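Local coordinates for insecticidal crystal protein Cry7Cal (Bacillus thuringiensis, PDB 5ZI1) that is an insecticidal crystal toxin active against locusts and probably acts by binding receptors, at residues V535-S539 with L575-I581; I541-F547 with L562-Y568. One frame throughout, in Å; residues are numbered along the deposited sequence.

Contact 1: V535-S539 with L575-I581; sequences VMSFS and LSMLYII
Val535-Ser539 and Leu575-Ile581 run antiparallel as neighbouring strands of the C-terminal beta-sandwich domain of this toxin fragment, domain III of three-domain Cry toxins, their axes 4.6 Å apart at closest approach and their directions 168° apart. Ser537 and Tyr579 make a hydrogen-bonded pair, with Tyr579 N donating to Ser537 O at 2.7 Å and Ser537 N returning a bond to Tyr579 O. Non-hydrogen-bonded pairs, Met536-Ile580 and Phe538-Leu578, flank it, and Ile581 N to Val535 O and Ser539 N to Met577 O continue the ladder. Met536, Phe538 and Leu578 put apolar bulk against Val524 and Val526 of strand 521-530, as a sandwich core requires; Ile580, on the same face, touches Val509. There Met536 SD meets Leu578 CD1 at 3.8 Å. Phe538 takes Met577 O over one ring face, its CD1 3.5 Å from that oxygen, while the ring and the Leu578 side chain meet at about a right angle. On the other face Ser537 OG bonds to Asp544, and Tyr579 turns its ring edge toward the Ser537 backbone. Ser539 OG, held beside its own backbone N (chi1 -71°), accepts from Met577 N at 2.8 Å just past the end of strand 534-538; one water bridges this OG (2.9 Å) and Tyr579 OH (2.8 Å).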
ATOM      1  N   VAL A 535      25.788  -8.060 -14.195  1.00 48.92           N
ATOM      2  CA  VAL A 535      25.488  -9.478 -14.053  1.00 47.70           C
ATOM      3  C   VAL A 535      24.901  -9.721 -12.668  1.00 49.73           C
ATOM      4  O   VAL A 535      25.451  -9.259 -11.663  1.00 49.54           O
ATOM      5  CB  VAL A 535      26.746 -10.344 -14.283  1.00 52.71           C
ATOM      6  CG1 VAL A 535      26.464 -11.791 -13.966  1.00 47.19           C
ATOM      7  CG2 VAL A 535      27.215 -10.210 -15.721  1.00 45.24           C
ATOM      8  N   MET A 536      23.788 -10.449 -12.620  1.00 51.97           N
ATOM      9  CA  MET A 536      23.067 -10.749 -11.394  1.00 54.92           C
ATOM     10  C   MET A 536      23.064 -12.259 -11.161  1.00 55.34           C
ATOM     11  O   MET A 536      23.264 -13.049 -12.085  1.00 56.58           O
ATOM     12  CB  MET A 536      21.626 -10.201 -11.475  1.00 51.89           C
ATOM     13  CG  MET A 536      20.898 -10.050 -10.139  1.00 55.25           C
ATOM     14  SD  MET A 536      19.212  -9.381 -10.313  1.00 56.54           S
ATOM     15  CE  MET A 536      19.576  -7.711 -10.885  1.00 53.26           C
ATOM     16  N   SER A 537      22.821 -12.661  -9.914  1.00 54.03           N
ATOM     17  CA  SER A 537      22.804 -14.072  -9.563  1.00 53.78           C
ATOM     18  C   SER A 537      21.903 -14.291  -8.353  1.00 59.32           C
ATOM     19  O   SER A 537      21.750 -13.404  -7.504  1.00 53.81           O
ATOM     20  CB  SER A 537      24.210 -14.592  -9.259  1.00 54.84           C
ATOM     21  OG  SER A 537      24.161 -15.927  -8.793  1.00 58.13           O
ATOM     22  N   PHE A 538      21.322 -15.490  -8.268  1.00 55.16           N
ATOM     23  CA  PHE A 538      20.382 -15.793  -7.202  1.00 57.23           C
ATOM     24  C   PHE A 538      20.585 -17.230  -6.735  1.00 60.91           C
ATOM     25  O   PHE A 538      20.939 -18.110  -7.525  1.00 59.35           O
ATOM     26  CB  PHE A 538      18.934 -15.558  -7.658  1.00 56.19           C
ATOM     27  CG  PHE A 538      17.962 -15.419  -6.525  1.00 56.40           C
ATOM     28  CD1 PHE A 538      17.746 -14.187  -5.926  1.00 57.88           C
ATOM     29  CD2 PHE A 538      17.270 -16.518  -6.050  1.00 54.40           C
ATOM     30  CE1 PHE A 538      16.857 -14.054  -4.875  1.00 55.64           C
ATOM     31  CE2 PHE A 538      16.379 -16.393  -5.002  1.00 55.95           C
ATOM     32  CZ  PHE A 538      16.173 -15.161  -4.415  1.00 55.31           C
ATOM     33  N   SER A 539      20.382 -17.453  -5.434  1.00 56.19           N
ATOM     34  CA  SER A 539      20.588 -18.776  -4.860  1.00 54.74           C
ATOM     35  C   SER A 539      19.771 -19.809  -5.613  1.00 57.98           C
ATOM     36  O   SER A 539      18.689 -19.520  -6.126  1.00 60.05           O
ATOM     37  CB  SER A 539      20.189 -18.802  -3.385  1.00 53.78           C
ATOM     38  OG  SER A 539      21.107 -18.064  -2.600  1.00 56.40           O
ATOM     39  N   LEU A 575      17.293 -20.490   2.207  1.00 54.02           N
ATOM     40  CA  LEU A 575      18.053 -19.273   2.477  1.00 53.43           C
ATOM     41  C   LEU A 575      18.559 -18.757   1.131  1.00 58.15           C
ATOM     42  O   LEU A 575      19.552 -19.259   0.599  1.00 60.64           O
ATOM     43  CB  LEU A 575      19.194 -19.548   3.451  1.00 49.90           C
ATOM     44  CG  LEU A 575      20.213 -18.428   3.684  1.00 52.54           C
ATOM     45  CD1 LEU A 575      19.544 -17.132   4.130  1.00 61.29           C
ATOM     46  CD2 LEU A 575      21.281 -18.825   4.673  1.00 50.60           C
ATOM     47  N   SER A 576      17.873 -17.767   0.566  1.00 56.59           N
ATOM     48  CA  SER A 576      18.179 -17.284  -0.774  1.00 51.60           C
ATOM     49  C   SER A 576      18.852 -15.927  -0.717  1.00 55.46           C
ATOM     50  O   SER A 576      18.449 -15.050   0.059  1.00 56.51           O
ATOM     51  CB  SER A 576      16.933 -17.165  -1.644  1.00 50.79           C
ATOM     52  OG  SER A 576      16.398 -18.431  -1.953  1.00 51.64           O
ATOM     53  N   MET A 577      19.857 -15.761  -1.570  1.00 52.44           N
ATOM     54  CA  MET A 577      20.643 -14.549  -1.659  1.00 53.48           C
ATOM     55  C   MET A 577      20.581 -14.038  -3.084  1.00 58.24           C
ATOM     56  O   MET A 577      20.600 -14.831  -4.030  1.00 54.74           O
ATOM     57  CB  MET A 577      22.096 -14.797  -1.248  1.00 53.39           C
ATOM     58  CG  MET A 577      22.405 -14.373   0.180  1.00 63.97           C
ATOM     59  SD  MET A 577      22.770 -15.710   1.326  1.00 72.00           S
ATOM     60  CE  MET A 577      21.506 -16.901   0.920  1.00 53.15           C
ATOM     61  N   LEU A 578      20.463 -12.719  -3.231  1.00 56.20           N
ATOM     62  CA  LEU A 578      20.638 -12.069  -4.520  1.00 52.95           C
ATOM     63  C   LEU A 578      22.033 -11.474  -4.545  1.00 53.57           C
ATOM     64  O   LEU A 578      22.503 -10.937  -3.537  1.00 53.80           O
ATOM     65  CB  LEU A 578      19.597 -10.972  -4.771  1.00 53.83           C
ATOM     66  CG  LEU A 578      19.628 -10.376  -6.192  1.00 51.76           C
ATOM     67  CD1 LEU A 578      18.228 -10.244  -6.768  1.00 49.45           C
ATOM     68  CD2 LEU A 578      20.341  -9.042  -6.246  1.00 50.60           C
ATOM     69  N   TYR A 579      22.697 -11.595  -5.693  1.00 53.54           N
ATOM     70  CA  TYR A 579      24.065 -11.138  -5.849  1.00 51.57           C
ATOM     71  C   TYR A 579      24.160 -10.218  -7.053  1.00 52.71           C
ATOM     72  O   TYR A 579      23.436 -10.379  -8.034  1.00 53.81           O
ATOM     73  CB  TYR A 579      25.045 -12.307  -6.051  1.00 51.75           C
ATOM     74  CG  TYR A 579      25.024 -13.373  -4.991  1.00 47.35           C
ATOM     75  CD1 TYR A 579      24.099 -14.393  -5.034  1.00 51.26           C
ATOM     76  CD2 TYR A 579      25.955 -13.375  -3.966  1.00 50.05           C
ATOM     77  CE1 TYR A 579      24.082 -15.381  -4.071  1.00 53.22           C
ATOM     78  CE2 TYR A 579      25.948 -14.360  -2.991  1.00 53.21           C
ATOM     79  CZ  TYR A 579      25.009 -15.363  -3.053  1.00 55.66           C
ATOM     80  OH  TYR A 579      24.987 -16.358  -2.098  1.00 58.14           O
ATOM     81  N   ILE A 580      25.072  -9.260  -6.964  1.00 52.77           N
ATOM     82  CA  ILE A 580      25.537  -8.482  -8.097  1.00 49.76           C
ATOM     83  C   ILE A 580      27.006  -8.816  -8.255  1.00 56.88           C
ATOM     84  O   ILE A 580      27.791  -8.604  -7.326  1.00 58.91           O
ATOM     85  CB  ILE A 580      25.349  -6.973  -7.890  1.00 50.72           C
ATOM     86  CG1 ILE A 580      23.867  -6.612  -7.763  1.00 54.78           C
ATOM     87  CG2 ILE A 580      26.009  -6.194  -9.024  1.00 48.15           C
ATOM     88  CD1 ILE A 580      23.061  -6.902  -9.005  1.00 59.30           C
ATOM     89  N   ILE A 581      27.383  -9.330  -9.422  1.00 56.43           N
ATOM     90  CA  ILE A 581      28.769  -9.710  -9.672  1.00 53.21           C
ATOM     91  C   ILE A 581      29.521  -8.419  -9.975  1.00 58.86           C
ATOM     92  O   ILE A 581      29.477  -7.915 -11.104  1.00 61.85           O
ATOM     93  CB  ILE A 581      28.887 -10.729 -10.809  1.00 54.98           C
ATOM     94  CG1 ILE A 581      27.875 -11.862 -10.604  1.00 52.45           C
ATOM     95  CG2 ILE A 581      30.305 -11.287 -10.898  1.00 49.59           C
ATOM     96  CD1 ILE A 581      27.962 -12.529  -9.244  1.00 47.10           C
TER
HETATM   97  O   HOH W   1      23.868 -18.825  -2.576  1.00 57.44           O

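Contact 2: I541-F547 with L562-Y568; sequences IAHDEYF and LTMGNDY
His543 donates from ND1 to OD2 of Asp567 at 2.8 Å, a nearly straight bond (165° at the hydrogen). The oxygen lies close to the imidazole plane and offers its anti lone pair, while the carboxylate plane is turned 70° from the ring. Tyr568 completes this polar corner with an offset edge-to-face pair, directing its ring edge toward the His543 face; Tyr568 CE2 comes within 3.7 Å of His543 CE1, and the planes stand 88° apart. Deeper in, the contact becomes apolar. Ile541 crosses Met564 at about a right angle, CD1 to CB 3.8 Å, and its other branch, CG2, rests 3.7 Å from Gly565 N. Glycine suits the turn after Met564, because a CB at this positive phi would collide with the Met564 carbonyl oxygen. Glu545 uses its aliphatic part: CB lies 3.7 Å from Met564 CG, and CG sits 3.3 Å from Thr563 O.

The surroundings fix these groups. Met564 is held by backbone bonding to Val524, Leu562 likewise to Val526, and Glu545 to Met536, so strands 545-547 and 562-564 belong to different sheets of the sandwich. Ile541 and Met564 both reach Val524 of strand 521-530, in the sheet of Met564. The His543-Asp567 pair joins the chain beside these strands at the exposed edge, and the carboxylate, with Glu545 OE2 4.8 Å from Asp567 OD2, would probably stabilise a protonated imidazole.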
ATOM      1  N   ILE A 541      20.134 -21.103  -8.428  1.00 55.27           N
ATOM      2  CA  ILE A 541      20.184 -21.019  -9.878  1.00 54.70           C
ATOM      3  C   ILE A 541      21.639 -20.988 -10.296  1.00 55.96           C
ATOM      4  O   ILE A 541      22.418 -20.163  -9.802  1.00 54.95           O
ATOM      5  CB  ILE A 541      19.426 -19.798 -10.408  1.00 57.67           C
ATOM      6  CG1 ILE A 541      17.941 -20.019 -10.158  1.00 51.50           C
ATOM      7  CG2 ILE A 541      19.708 -19.617 -11.903  1.00 59.08           C
ATOM      8  CD1 ILE A 541      17.139 -18.818 -10.284  1.00 56.26           C
ATOM      9  N   ALA A 542      21.998 -21.908 -11.189  1.00 53.44           N
ATOM     10  CA  ALA A 542      23.399 -22.144 -11.508  1.00 59.85           C
ATOM     11  C   ALA A 542      24.014 -20.975 -12.269  1.00 55.35           C
ATOM     12  O   ALA A 542      25.063 -20.458 -11.874  1.00 59.48           O
ATOM     13  CB  ALA A 542      23.534 -23.442 -12.303  1.00 62.57           C
ATOM     14  N   HIS A 543      23.391 -20.545 -13.362  1.00 56.51           N
ATOM     15  CA  HIS A 543      24.010 -19.528 -14.214  1.00 56.91           C
ATOM     16  C   HIS A 543      23.602 -18.116 -13.805  1.00 57.01           C
ATOM     17  O   HIS A 543      22.435 -17.849 -13.507  1.00 56.14           O
ATOM     18  CB  HIS A 543      23.667 -19.766 -15.683  1.00 52.63           C
ATOM     19  CG  HIS A 543      24.235 -21.040 -16.222  1.00 64.58           C
ATOM     20  ND1 HIS A 543      24.042 -21.455 -17.521  1.00 66.59           N
ATOM     21  CD2 HIS A 543      24.985 -21.999 -15.627  1.00 64.02           C
ATOM     22  CE1 HIS A 543      24.652 -22.612 -17.706  1.00 65.14           C
ATOM     23  NE2 HIS A 543      25.227 -22.967 -16.570  1.00 68.66           N
ATOM     24  N   ASP A 544      24.584 -17.222 -13.781  1.00 53.35           N
ATOM     25  CA  ASP A 544      24.334 -15.806 -13.577  1.00 52.39           C
ATOM     26  C   ASP A 544      23.798 -15.193 -14.864  1.00 52.35           C
ATOM     27  O   ASP A 544      24.058 -15.687 -15.959  1.00 53.70           O
ATOM     28  CB  ASP A 544      25.616 -15.094 -13.140  1.00 52.51           C
ATOM     29  CG  ASP A 544      26.294 -15.767 -11.935  1.00 56.47           C
ATOM     30  OD1 ASP A 544      25.671 -16.644 -11.285  1.00 54.72           O
ATOM     31  OD2 ASP A 544      27.460 -15.406 -11.638  1.00 54.47           O
ATOM     32  N   GLU A 545      23.046 -14.102 -14.735  1.00 53.95           N
ATOM     33  CA  GLU A 545      22.354 -13.535 -15.888  1.00 53.29           C
ATOM     34  C   GLU A 545      22.800 -12.099 -16.126  1.00 50.52           C
ATOM     35  O   GLU A 545      22.676 -11.246 -15.240  1.00 50.42           O
ATOM     36  CB  GLU A 545      20.838 -13.619 -15.708  1.00 54.64           C
ATOM     37  CG  GLU A 545      20.044 -13.420 -17.017  1.00 60.34           C
ATOM     38  CD  GLU A 545      20.229 -14.559 -18.034  1.00 66.75           C
ATOM     39  OE1 GLU A 545      19.919 -14.330 -19.226  1.00 67.70           O
ATOM     40  OE2 GLU A 545      20.681 -15.677 -17.657  1.00 67.63           O
ATOM     41  N   TYR A 546      23.316 -11.837 -17.325  1.00 48.81           N
ATOM     42  CA  TYR A 546      23.659 -10.479 -17.731  1.00 46.30           C
ATOM     43  C   TYR A 546      22.398  -9.641 -17.930  1.00 47.67           C
ATOM     44  O   TYR A 546      21.424 -10.107 -18.526  1.00 49.00           O
ATOM     45  CB  TYR A 546      24.474 -10.542 -19.024  1.00 52.54           C
ATOM     46  CG  TYR A 546      24.825  -9.232 -19.700  1.00 47.49           C
ATOM     47  CD1 TYR A 546      25.934  -8.500 -19.301  1.00 47.64           C
ATOM     48  CD2 TYR A 546      24.088  -8.765 -20.788  1.00 51.07           C
ATOM     49  CE1 TYR A 546      26.281  -7.307 -19.937  1.00 51.90           C
ATOM     50  CE2 TYR A 546      24.436  -7.578 -21.443  1.00 49.64           C
ATOM     51  CZ  TYR A 546      25.536  -6.854 -21.009  1.00 51.86           C
ATOM     52  OH  TYR A 546      25.902  -5.674 -21.635  1.00 54.29           O
ATOM     53  N   PHE A 547      22.408  -8.398 -17.422  1.00 46.18           N
ATOM     54  CA  PHE A 547      21.322  -7.446 -17.654  1.00 48.52           C
ATOM     55  C   PHE A 547      21.831  -6.148 -18.265  1.00 43.01           C
ATOM     56  O   PHE A 547      22.962  -5.724 -18.011  1.00 45.94           O
ATOM     57  CB  PHE A 547      20.564  -7.084 -16.364  1.00 43.73           C
ATOM     58  CG  PHE A 547      21.422  -6.423 -15.325  1.00 45.92           C
ATOM     59  CD1 PHE A 547      21.567  -5.047 -15.287  1.00 45.25           C
ATOM     60  CD2 PHE A 547      22.110  -7.184 -14.400  1.00 46.57           C
ATOM     61  CE1 PHE A 547      22.394  -4.449 -14.344  1.00 45.56           C
ATOM     62  CE2 PHE A 547      22.925  -6.597 -13.452  1.00 46.61           C
ATOM     63  CZ  PHE A 547      23.065  -5.231 -13.417  1.00 45.97           C
ATOM     64  N   LEU A 562      14.144  -9.450 -15.688  1.00 47.97           N
ATOM     65  CA  LEU A 562      15.379 -10.192 -15.861  1.00 50.27           C
ATOM     66  C   LEU A 562      15.144 -11.581 -15.295  1.00 55.78           C
ATOM     67  O   LEU A 562      14.896 -11.726 -14.094  1.00 52.21           O
ATOM     68  CB  LEU A 562      16.519  -9.487 -15.128  1.00 48.25           C
ATOM     69  CG  LEU A 562      17.864 -10.197 -15.007  1.00 57.69           C
ATOM     70  CD1 LEU A 562      18.830  -9.165 -14.681  1.00 56.14           C
ATOM     71  CD2 LEU A 562      17.921 -11.225 -13.849  1.00 59.57           C
ATOM     72  N   THR A 563      15.272 -12.598 -16.129  1.00 50.86           N
ATOM     73  CA  THR A 563      14.929 -13.951 -15.735  1.00 55.65           C
ATOM     74  C   THR A 563      16.183 -14.784 -15.510  1.00 55.57           C
ATOM     75  O   THR A 563      17.079 -14.814 -16.360  1.00 56.22           O
ATOM     76  CB  THR A 563      14.027 -14.584 -16.790  1.00 54.57           C
ATOM     77  OG1 THR A 563      12.889 -13.741 -16.974  1.00 55.22           O
ATOM     78  CG2 THR A 563      13.576 -15.974 -16.363  1.00 55.62           C
ATOM     79  N   MET A 564      16.243 -15.450 -14.356  1.00 49.51           N
ATOM     80  CA  MET A 564      17.313 -16.382 -14.046  1.00 49.58           C
ATOM     81  C   MET A 564      16.728 -17.781 -13.966  1.00 53.49           C
ATOM     82  O   MET A 564      15.700 -17.991 -13.315  1.00 61.62           O
ATOM     83  CB  MET A 564      18.011 -16.001 -12.747  1.00 49.46           C
ATOM     84  CG  MET A 564      18.824 -14.743 -12.852  1.00 48.30           C
ATOM     85  SD  MET A 564      19.276 -14.080 -11.249  1.00 59.20           S
ATOM     86  CE  MET A 564      17.642 -13.605 -10.709  1.00 49.78           C
ATOM     87  N   GLY A 565      17.385 -18.730 -14.616  1.00 57.29           N
ATOM     88  CA  GLY A 565      16.854 -20.064 -14.752  1.00 55.25           C
ATOM     89  C   GLY A 565      16.294 -20.379 -16.117  1.00 58.75           C
ATOM     90  O   GLY A 565      15.553 -21.355 -16.248  1.00 60.58           O
ATOM     91  N   ASN A 566      16.611 -19.577 -17.136  1.00 63.31           N
ATOM     92  CA  ASN A 566      16.220 -19.922 -18.493  1.00 63.34           C
ATOM     93  C   ASN A 566      17.120 -21.005 -19.078  1.00 65.59           C
ATOM     94  O   ASN A 566      16.652 -21.830 -19.872  1.00 65.49           O
ATOM     95  CB  ASN A 566      16.233 -18.673 -19.380  1.00 68.19           C
ATOM     96  CG  ASN A 566      14.962 -17.848 -19.253  1.00 65.58           C
ATOM     97  OD1 ASN A 566      13.893 -18.374 -18.933  1.00 65.78           O
ATOM     98  ND2 ASN A 566      15.067 -16.552 -19.530  1.00 65.62           N
ATOM     99  N   ASP A 567      18.403 -21.028 -18.696  1.00 64.19           N
ATOM    100  CA  ASP A 567      19.285 -22.110 -19.131  1.00 66.34           C
ATOM    101  C   ASP A 567      18.861 -23.439 -18.500  1.00 71.00           C
ATOM    102  O   ASP A 567      18.557 -24.406 -19.208  1.00 75.32           O
ATOM    103  CB  ASP A 567      20.750 -21.779 -18.801  1.00 59.48           C
ATOM    104  CG  ASP A 567      21.238 -20.488 -19.477  1.00 67.29           C
ATOM    105  OD1 ASP A 567      20.556 -19.990 -20.402  1.00 68.54           O
ATOM    106  OD2 ASP A 567      22.321 -19.974 -19.100  1.00 64.70           O
ATOM    107  N   TYR A 568      18.823 -23.508 -17.165  1.00 68.23           N
ATOM    108  CA  TYR A 568      18.322 -24.694 -16.474  1.00 69.70           C
ATOM    109  C   TYR A 568      17.545 -24.279 -15.236  1.00 64.55           C
ATOM    110  O   TYR A 568      18.041 -23.495 -14.421  1.00 59.90           O
ATOM    111  CB  TYR A 568      19.453 -25.656 -16.063  1.00 69.79           C
ATOM    112  CG  TYR A 568      20.432 -25.988 -17.171  1.00 77.41           C
ATOM    113  CD1 TYR A 568      20.215 -27.069 -18.018  1.00 81.25           C
ATOM    114  CD2 TYR A 568      21.579 -25.233 -17.363  1.00 72.87           C
ATOM    115  CE1 TYR A 568      21.110 -27.382 -19.039  1.00 83.59           C
ATOM    116  CE2 TYR A 568      22.477 -25.537 -18.377  1.00 81.05           C
ATOM    117  CZ  TYR A 568      22.239 -26.616 -19.213  1.00 86.34           C
ATOM    118  OH  TYR A 568      23.132 -26.927 -20.220  1.00 82.47           O
TER
HETATM  119  O   HOH W   2      20.194 -23.444 -12.110  1.00 60.93           O

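How the contacts relate
The two contacts lie about 10 Å apart, centre to centre, on the same side of the molecule and both in domain III, the C-terminal domain of this toxin fragment. Along the chain the order is 535-539, 541-547, 562-568, 575-581, which places both segments of contact 2 between those of contact 1. Contact 1 joins two strands inside the five-stranded antiparallel sheet; contact 2 links one of that sheet's edge strands, 545-547, to strand 560-571 of the facing sheet. Strands 534-538 and 545-547 are neighbours, joined by a probable hydrogen bond from Glu545 N to Met536 O, 2.9 Å. Together the contacts unite lateral pairing and face-to-face packing in one beta-sandwich.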